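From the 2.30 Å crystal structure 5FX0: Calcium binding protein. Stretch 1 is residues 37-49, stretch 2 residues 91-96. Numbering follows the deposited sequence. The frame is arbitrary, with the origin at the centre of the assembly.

Stretch 1 (37-49) LVTAHNGKDEEMK
Stretch 2 (91-96) RYGRHI

Stretch 1 enters as the last turn of a helix, residues 37-40, and breaks at His41, the first residue to leave helical phi/psi (-80/13). A type I' turn from His41 to Lys44 follows, with Asn42 at 58/18 and Gly43 at 68/16; both have positive phi, which glycine, lacking a CB, takes with least strain and asparagine tolerates well. Gly43 N bonds to Val38 O (2.9 Å), closing the helix end. Lys44 is extended (-66/146), Asp45 is at -76/-42, and by Met48 the chain is helical again. Stretch 2 is a hairpin: Tyr92 (-130/103) and His95 (-91/140) flank a type II' turn, in which Gly93 takes 60/-121, a conformation that favours glycine, and Arg94 takes -83/-19. Two backbone bonds lock it, Tyr92 N to His95 O at 2.8 Å and His95 N to Tyr92 O at 3.1 Å. The CA atoms of Val38 and Tyr92 lie 9.0 Å apart and those of Gly43 and His95 8.9 Å, pairs in the same sequence order in both stretches. No backbone-to-backbone hydrogen bond joins them; side chains make the contacts, with Gly43 O as one acceptor, burying 297 Å² in all.

His95 is covered most. Its CB points toward stretch 1, and with chi1 m and chi2 -62° the ring lies beneath the thioether of Met48, whose SD sits 3.9 Å from the ring centroid and only 9° off its normal. A polarizable sulfur suits the face of an aromatic ring. Met48 has chi1 and chi2 both m and chi3 at 104°. At the ring edge, His95 CE1 is 3.3 Å from Asp45 OD1.

Arg94, with chi1 p, chi2 and chi3 t and chi4 -76°, extends its guanidinium to the loop. There its planar array of donors meets two oxygens near its own plane. Arg94 NH2 gives a very short 2.4 Å hydrogen bond to Gly43 O, bent to 119°, and a straighter one (162°) to Asp45 OD1 at 2.7 Å, also a salt bridge. Arg94 NE adds a weak bond to the same Asp45 OD1 at 3.3 Å. Asp45 has its CB sideways, but chi1 of -83° and chi2 of 23° bring the carboxylate nearer.

Tyr92, chi1 t and chi2 56°, points toward the helix end. Val38 (chi1 t) presents CG1 to its ring edge, 4.5 Å from Tyr92 CD2, an apolar contact between buried side chains. Tyr92 OH lies 4.0 Å from OG1 of the more exposed Thr39 (chi1 m), too far for a hydrogen bond; that threonine hydroxyl bonds a residue just outside the stretches.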

# COMPACT_ATOMS: atom_id res chain seq x y z
N LEU A 37 11.80 -6.13 14.09
CA LEU A 37 10.50 -6.77 13.98
C LEU A 37 10.49 -7.92 12.99
O LEU A 37 9.90 -8.97 13.27
CB LEU A 37 9.40 -5.77 13.62
CG LEU A 37 9.01 -4.74 14.68
CD1 LEU A 37 7.96 -3.82 14.09
CD2 LEU A 37 8.48 -5.41 15.94
N VAL A 38 11.16 -7.74 11.85
CA VAL A 38 11.18 -8.77 10.80
C VAL A 38 12.08 -9.93 11.22
O VAL A 38 11.78 -11.08 10.94
CB VAL A 38 11.64 -8.21 9.44
CG1 VAL A 38 11.73 -9.29 8.38
CG2 VAL A 38 10.68 -7.15 8.93
N THR A 39 13.18 -9.61 11.89
CA THR A 39 14.15 -10.59 12.33
C THR A 39 13.56 -11.48 13.41
O THR A 39 13.64 -12.69 13.30
CB THR A 39 15.42 -9.89 12.82
OG1 THR A 39 15.99 -9.18 11.72
CG2 THR A 39 16.45 -10.90 13.33
N ALA A 40 12.95 -10.88 14.43
CA ALA A 40 12.21 -11.65 15.45
C ALA A 40 11.29 -12.72 14.82
O ALA A 40 11.37 -13.90 15.17
CB ALA A 40 11.41 -10.71 16.35
N HIS A 41 10.49 -12.32 13.83
CA HIS A 41 9.52 -13.23 13.20
C HIS A 41 10.18 -14.16 12.14
O HIS A 41 9.47 -14.79 11.37
CB HIS A 41 8.38 -12.42 12.54
CG HIS A 41 7.58 -11.56 13.49
ND1 HIS A 41 6.22 -11.34 13.32
CD2 HIS A 41 7.93 -10.85 14.58
CE1 HIS A 41 5.78 -10.53 14.27
NE2 HIS A 41 6.80 -10.21 15.04
N ASN A 42 11.52 -14.24 12.11
CA ASN A 42 12.28 -15.01 11.10
C ASN A 42 12.06 -14.64 9.62
O ASN A 42 12.41 -15.42 8.74
CB ASN A 42 12.07 -16.53 11.29
CG ASN A 42 12.53 -17.04 12.64
OD1 ASN A 42 12.06 -18.07 13.11
ND2 ASN A 42 13.47 -16.34 13.26
N GLY A 43 11.52 -13.47 9.33
CA GLY A 43 11.18 -13.09 7.96
C GLY A 43 10.04 -13.85 7.28
O GLY A 43 9.89 -13.77 6.06
N LYS A 44 9.21 -14.57 8.05
CA LYS A 44 8.14 -15.39 7.48
C LYS A 44 7.10 -14.49 6.81
O LYS A 44 6.83 -13.40 7.30
CB LYS A 44 7.41 -16.22 8.56
CG LYS A 44 8.24 -17.18 9.40
CD LYS A 44 7.39 -17.83 10.49
CE LYS A 44 8.14 -18.05 11.80
NZ LYS A 44 9.27 -19.02 11.69
N ASP A 45 6.49 -14.97 5.73
CA ASP A 45 5.48 -14.18 5.01
C ASP A 45 4.10 -14.10 5.69
O ASP A 45 3.51 -13.02 5.76
CB ASP A 45 5.36 -14.64 3.55
CG ASP A 45 6.43 -14.00 2.65
OD1 ASP A 45 7.50 -13.57 3.15
OD2 ASP A 45 6.18 -13.92 1.43
N GLU A 46 3.62 -15.22 6.24
CA GLU A 46 2.40 -15.21 7.07
C GLU A 46 2.55 -14.48 8.42
O GLU A 46 1.58 -14.41 9.18
CB GLU A 46 1.93 -16.63 7.33
CG GLU A 46 1.44 -17.36 6.09
CD GLU A 46 0.22 -18.23 6.36
OE1 GLU A 46 0.29 -19.08 7.28
OE2 GLU A 46 -0.81 -18.05 5.67
N GLU A 47 3.74 -13.98 8.72
CA GLU A 47 3.98 -13.11 9.87
C GLU A 47 3.92 -11.60 9.55
O GLU A 47 3.99 -10.77 10.48
CB GLU A 47 5.35 -13.45 10.48
CG GLU A 47 5.34 -14.70 11.36
CD GLU A 47 4.38 -14.59 12.52
OE1 GLU A 47 4.21 -13.47 13.08
OE2 GLU A 47 3.77 -15.61 12.89
N MET A 48 3.77 -11.23 8.28
CA MET A 48 3.99 -9.84 7.87
C MET A 48 2.85 -8.89 8.25
O MET A 48 3.10 -7.74 8.63
CB MET A 48 4.34 -9.76 6.37
CG MET A 48 5.75 -10.22 6.03
SD MET A 48 7.08 -9.25 6.79
CE MET A 48 7.60 -10.37 8.09
N LYS A 49 1.62 -9.39 8.20
CA LYS A 49 0.48 -8.65 8.79
C LYS A 49 0.77 -8.20 10.23
O LYS A 49 0.41 -7.07 10.60
CB LYS A 49 -0.83 -9.46 8.74
CG LYS A 49 -1.75 -9.07 7.60
CD LYS A 49 -3.06 -9.86 7.66
CE LYS A 49 -3.89 -9.62 6.41
NZ LYS A 49 -5.12 -10.46 6.36
N ARG A 91 13.41 -0.66 1.49
CA ARG A 91 13.51 -2.08 1.21
C ARG A 91 14.40 -2.71 2.29
O ARG A 91 15.44 -2.15 2.67
CB ARG A 91 14.09 -2.28 -0.19
CG ARG A 91 14.46 -3.71 -0.57
CD ARG A 91 14.85 -3.86 -2.03
NE ARG A 91 13.68 -3.69 -2.90
CZ ARG A 91 13.32 -2.57 -3.54
NH1 ARG A 91 14.03 -1.45 -3.47
NH2 ARG A 91 12.20 -2.56 -4.26
N TYR A 92 13.97 -3.85 2.79
CA TYR A 92 14.82 -4.69 3.62
C TYR A 92 14.73 -6.10 3.06
O TYR A 92 13.73 -6.78 3.22
CB TYR A 92 14.38 -4.65 5.05
CG TYR A 92 15.30 -5.42 5.97
CD1 TYR A 92 16.67 -5.15 6.01
CD2 TYR A 92 14.81 -6.43 6.78
CE1 TYR A 92 17.51 -5.86 6.84
CE2 TYR A 92 15.64 -7.14 7.62
CZ TYR A 92 16.99 -6.86 7.64
OH TYR A 92 17.79 -7.57 8.47
N GLY A 93 15.77 -6.51 2.35
CA GLY A 93 15.76 -7.75 1.59
C GLY A 93 14.67 -7.80 0.54
O GLY A 93 14.61 -6.95 -0.35
N ARG A 94 13.80 -8.78 0.67
CA ARG A 94 12.68 -8.95 -0.26
C ARG A 94 11.46 -8.10 0.07
O ARG A 94 10.58 -7.90 -0.79
CB ARG A 94 12.28 -10.44 -0.34
CG ARG A 94 11.63 -11.07 0.88
CD ARG A 94 11.16 -12.49 0.54
NE ARG A 94 10.39 -13.08 1.63
CZ ARG A 94 10.90 -13.57 2.77
NH1 ARG A 94 12.21 -13.57 3.01
NH2 ARG A 94 10.08 -14.07 3.69
N HIS A 95 11.38 -7.62 1.30
CA HIS A 95 10.25 -6.81 1.74
C HIS A 95 10.46 -5.31 1.54
O HIS A 95 11.55 -4.79 1.75
CB HIS A 95 9.98 -7.10 3.20
CG HIS A 95 9.61 -8.52 3.44
ND1 HIS A 95 8.49 -9.09 2.87
CD2 HIS A 95 10.23 -9.50 4.13
CE1 HIS A 95 8.43 -10.36 3.23
NE2 HIS A 95 9.47 -10.63 3.99
N ILE A 96 9.39 -4.65 1.12
CA ILE A 96 9.33 -3.21 0.94
C ILE A 96 8.35 -2.76 1.99
O ILE A 96 7.26 -3.30 2.07
CB ILE A 96 8.83 -2.80 -0.47
CG1 ILE A 96 9.89 -3.14 -1.54
CG2 ILE A 96 8.46 -1.32 -0.52
CD1 ILE A 96 9.35 -3.24 -2.95